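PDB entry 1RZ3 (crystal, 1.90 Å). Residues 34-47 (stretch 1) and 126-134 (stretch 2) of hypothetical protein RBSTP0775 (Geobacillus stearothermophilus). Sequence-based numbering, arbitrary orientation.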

# COMPACT_ATOMS: atom_id res chain seq x y z
N GLY A 34 6.77 -8.97 -2.57
CA GLY A 34 5.85 -9.92 -1.99
C GLY A 34 4.79 -9.29 -1.11
O GLY A 34 4.07 -9.99 -0.39
N LYS A 35 4.69 -7.96 -1.16
CA LYS A 35 3.72 -7.23 -0.34
C LYS A 35 2.30 -7.73 -0.52
O LYS A 35 1.57 -7.93 0.45
CB LYS A 35 3.71 -5.74 -0.70
CG LYS A 35 5.03 -5.04 -0.57
CD LYS A 35 4.84 -3.57 -0.92
CE LYS A 35 4.26 -3.39 -2.32
NZ LYS A 35 5.17 -3.93 -3.36
N THR A 36 1.89 -7.91 -1.78
CA THR A 36 0.54 -8.35 -2.08
C THR A 36 0.26 -9.72 -1.48
O THR A 36 -0.81 -9.94 -0.91
CB THR A 36 0.31 -8.39 -3.60
OG1 THR A 36 0.42 -7.06 -4.13
CG2 THR A 36 -1.07 -8.92 -3.92
N THR A 37 1.22 -10.63 -1.61
CA THR A 37 1.05 -11.97 -1.07
C THR A 37 1.00 -11.91 0.45
O THR A 37 0.17 -12.56 1.08
CB THR A 37 2.21 -12.90 -1.48
OG1 THR A 37 2.26 -12.99 -2.91
CG2 THR A 37 2.00 -14.30 -0.91
N LEU A 38 1.90 -11.13 1.05
CA LEU A 38 1.94 -11.01 2.50
C LEU A 38 0.62 -10.45 3.01
O LEU A 38 0.06 -10.96 3.98
CB LEU A 38 3.08 -10.11 2.94
CG LEU A 38 3.13 -9.87 4.46
CD1 LEU A 38 3.33 -11.19 5.18
CD2 LEU A 38 4.25 -8.91 4.79
N ALA A 39 0.14 -9.39 2.36
CA ALA A 39 -1.11 -8.76 2.76
C ALA A 39 -2.26 -9.76 2.77
O ALA A 39 -3.00 -9.85 3.75
CB ALA A 39 -1.43 -7.60 1.83
N ASN A 40 -2.42 -10.50 1.68
CA ASN A 40 -3.50 -11.47 1.58
C ASN A 40 -3.42 -12.58 2.62
O ASN A 40 -4.42 -12.92 3.25
CB ASN A 40 -3.57 -12.06 0.17
CG ASN A 40 -3.87 -11.01 -0.89
OD1 ASN A 40 -4.59 -10.04 -0.63
ND2 ASN A 40 -3.34 -11.21 -2.08
N GLN A 41 -2.23 -13.13 2.81
CA GLN A 41 -2.06 -14.20 3.79
C GLN A 41 -2.28 -13.68 5.20
O GLN A 41 -2.88 -14.36 6.04
CB GLN A 41 -0.68 -14.83 3.67
CG GLN A 41 -0.45 -15.55 2.35
CD GLN A 41 0.81 -16.39 2.36
OE1 GLN A 41 1.91 -15.88 2.51
NE2 GLN A 41 0.64 -17.70 2.20
N LEU A 42 -1.77 -12.49 5.48
CA LEU A 42 -1.92 -11.89 6.80
C LEU A 42 -3.39 -11.62 7.11
O LEU A 42 -3.87 -11.95 8.19
CB LEU A 42 -1.11 -10.60 6.89
CG LEU A 42 -1.03 -9.96 8.27
CD1 LEU A 42 -0.41 -10.95 9.26
CD2 LEU A 42 -0.19 -8.69 8.20
N SER A 43 -4.10 -11.02 6.16
CA SER A 43 -5.51 -10.71 6.37
C SER A 43 -6.31 -11.99 6.60
O SER A 43 -7.23 -12.03 7.41
CB SER A 43 -6.08 -9.95 5.17
OG SER A 43 -5.99 -10.73 3.98
N GLN A 44 -5.94 -13.05 5.89
CA GLN A 44 -6.61 -14.33 6.03
C GLN A 44 -6.43 -14.88 7.44
O GLN A 44 -7.38 -15.30 8.09
CB GLN A 44 -6.04 -15.33 5.01
CG GLN A 44 -6.77 -16.66 4.96
CD GLN A 44 -8.26 -16.50 4.71
OE1 GLN A 44 -8.99 -15.98 5.56
NE2 GLN A 44 -8.72 -16.93 3.54
N THR A 45 -5.19 -14.86 7.92
CA THR A 45 -4.88 -15.35 9.26
C THR A 45 -5.63 -14.53 10.33
O THR A 45 -6.12 -15.09 11.31
CB THR A 45 -3.37 -15.26 9.52
OG1 THR A 45 -2.67 -15.94 8.46
CG2 THR A 45 -3.01 -15.92 10.84
N LEU A 46 -5.71 -13.22 10.13
CA LEU A 46 -6.40 -12.36 11.07
C LEU A 46 -7.89 -12.69 11.14
O LEU A 46 -8.48 -12.74 12.22
CB LEU A 46 -6.20 -10.88 10.68
CG LEU A 46 -4.80 -10.32 10.96
CD1 LEU A 46 -4.61 -8.99 10.27
CD2 LEU A 46 -4.60 -10.17 12.47
N ARG A 47 -8.50 -12.93 9.98
CA ARG A 47 -9.92 -13.27 9.95
C ARG A 47 -10.19 -14.54 10.75
O ARG A 47 -11.22 -14.66 11.42
CB ARG A 47 -10.38 -13.45 8.51
CG ARG A 47 -10.37 -12.16 7.70
CD ARG A 47 -10.86 -12.39 6.28
NE ARG A 47 -10.81 -11.14 5.51
CZ ARG A 47 -9.98 -10.92 4.50
NH1 ARG A 47 -9.13 -11.87 4.12
NH2 ARG A 47 -9.98 -9.75 3.89
N ASP A 126 -12.75 -4.26 11.61
CA ASP A 126 -11.95 -4.04 12.82
C ASP A 126 -10.63 -3.41 12.38
O ASP A 126 -10.06 -2.58 13.08
CB ASP A 126 -11.66 -5.36 13.53
CG ASP A 126 -12.91 -6.03 14.04
OD1 ASP A 126 -13.65 -5.39 14.82
OD2 ASP A 126 -13.15 -7.20 13.68
N MSE A 127 -10.16 -3.83 11.21
CA MSE A 127 -8.91 -3.32 10.67
C MSE A 127 -9.00 -3.11 9.17
O MSE A 127 -9.72 -3.82 8.47
CB MSE A 127 -7.77 -4.31 10.93
CG MSE A 127 -7.65 -4.79 12.37
SE MSE A 127 -6.02 -5.85 12.65
CE MSE A 127 -6.14 -6.05 14.57
N ILE A 128 -8.25 -2.13 8.68
CA ILE A 128 -8.19 -1.82 7.26
C ILE A 128 -6.73 -2.05 6.90
O ILE A 128 -5.84 -1.48 7.53
CB ILE A 128 -8.54 -0.34 6.96
CG1 ILE A 128 -9.93 -0.01 7.52
CG2 ILE A 128 -8.46 -0.09 5.45
CD1 ILE A 128 -11.03 -0.91 7.02
N MSE A 129 -6.48 -2.88 5.90
CA MSE A 129 -5.11 -3.14 5.49
C MSE A 129 -4.84 -2.63 4.09
O MSE A 129 -5.57 -2.93 3.15
CB MSE A 129 -4.81 -4.64 5.56
CG MSE A 129 -3.35 -4.95 5.34
SE MSE A 129 -3.04 -6.83 5.40
CE MSE A 129 -3.22 -7.10 7.31
N ILE A 130 -3.78 -1.84 3.96
CA ILE A 130 -3.40 -1.25 2.69
C ILE A 130 -1.97 -1.66 2.34
O ILE A 130 -1.06 -1.50 3.16
CB ILE A 130 -3.47 0.30 2.77
CG1 ILE A 130 -4.89 0.71 3.19
CG2 ILE A 130 -3.09 0.92 1.43
CD1 ILE A 130 -5.05 2.19 3.44
N GLU A 131 -1.78 -2.21 1.14
CA GLU A 131 -0.45 -2.62 0.71
C GLU A 131 -0.11 -1.94 -0.61
O GLU A 131 -0.98 -1.77 -1.47
CB GLU A 131 -0.37 -4.15 0.55
CG GLU A 131 -1.27 -4.74 -0.53
CD GLU A 131 -0.60 -4.83 -1.90
OE1 GLU A 131 0.56 -4.38 -2.03
OE2 GLU A 131 -1.24 -5.35 -2.84
N GLY A 132 1.15 -1.53 -0.76
CA GLY A 132 1.56 -0.88 -1.98
C GLY A 132 2.94 -0.27 -1.86
O GLY A 132 3.56 -0.32 -0.80
N VAL A 133 3.44 0.30 -2.95
CA VAL A 133 4.74 0.94 -2.93
C VAL A 133 4.59 2.40 -2.54
O VAL A 133 3.54 3.01 -2.78
CB VAL A 133 5.43 0.84 -4.31
CG1 VAL A 133 4.60 1.54 -5.36
CG2 VAL A 133 6.82 1.44 -4.24
N PHE A 134 5.63 2.95 -1.92
CA PHE A 134 5.66 4.35 -1.50
C PHE A 134 4.48 4.72 -0.59
O PHE A 134 3.93 5.81 -0.73
CB PHE A 134 5.65 5.28 -2.72
CG PHE A 134 6.57 4.86 -3.84
CD1 PHE A 134 7.91 4.54 -3.58
CD2 PHE A 134 6.12 4.81 -5.16
CE1 PHE A 134 8.78 4.18 -4.62
CE2 PHE A 134 6.98 4.45 -6.21
CZ PHE A 134 8.31 4.14 -5.94

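Helix 35-47 packs against strand 127-132, running nearly antiparallel to it at 164°. The axes approach to 8.0 Å, and the two stretches bury 450 Å² between them.

Gly34 sits at the N-cap and does not touch the strand. Its backbone angles, 92/11, would jam a CB against the carbonyl O of the preceding residue, so the position calls for glycine. Its own O accepts the first bond of the helix, from Leu38 N at 2.8 Å.

Lys35 lies opposite Glu131, and their CA atoms are 6.3 Å apart. Its CB points toward the strand, and the chain then reaches across to the strand's C-terminal end. Lys35 CE lies 3.4 Å from Gly132 C and 3.8 Å from Val133 N. These are packing contacts of the aliphatic part. Gly132 has no side chain, and the lysine passes close over its backbone. Lys35 CB is 3.7 Å from Glu131 OE1. The amine NZ is hydrogen-bonded elsewhere in the structure.

Thr36 makes the only hydrogen bond across the contact. Its OG1 donates to Glu131 OE2 at 2.7 Å. The CB of Thr36 points sideways, and the m rotamer places OG1 within reach of the carboxylate. Glu131, with chi1 and chi2 both p, extends its carboxylate toward the first turn of the helix.

Thr37 points away and Leu38 sideways; neither makes contact.

Ala39 is the next residue to face the strand. Its small side chain fits between two neighbours: CB is 3.7 Å from Glu131 CG and 4.0 Å from Met129 SE. The selenium also lies 3.4 Å from Ala39 O. Asn40 and Gln41 make no contact with the strand.

Leu42 returns to the interface, with its CD2 3.5 Å from Met129 CE. Both are apolar, and both residues are buried. Ser43 touches more lightly: its CB points sideways and is 4.4 Å from Met129 SE. Its OG lies within hydrogen-bonding reach of two carbonyls of the preceding turn, Ala39 O at 3.1 Å and Asn40 O at 2.8 Å.

Gln44 and Thr45 do not reach the strand. Thr45 OG1 instead donates to Gln41 O at 2.9 Å.

Leu46 closes the contact. Its CD1 packs 3.8 Å from Met129 CE and 4.2 Å from Met127 SE, so one methyl meets both selenomethionines. Arg47 makes no contact here.

Met129 has the largest covered area, 101 Å², and meets Ala39, Leu42, Ser43 and Leu46. The one hydrogen bond lies in the first turn of the helix, and from Ala39 onward the contact is mainly packing against Met129, with Met127 joining at Leu46.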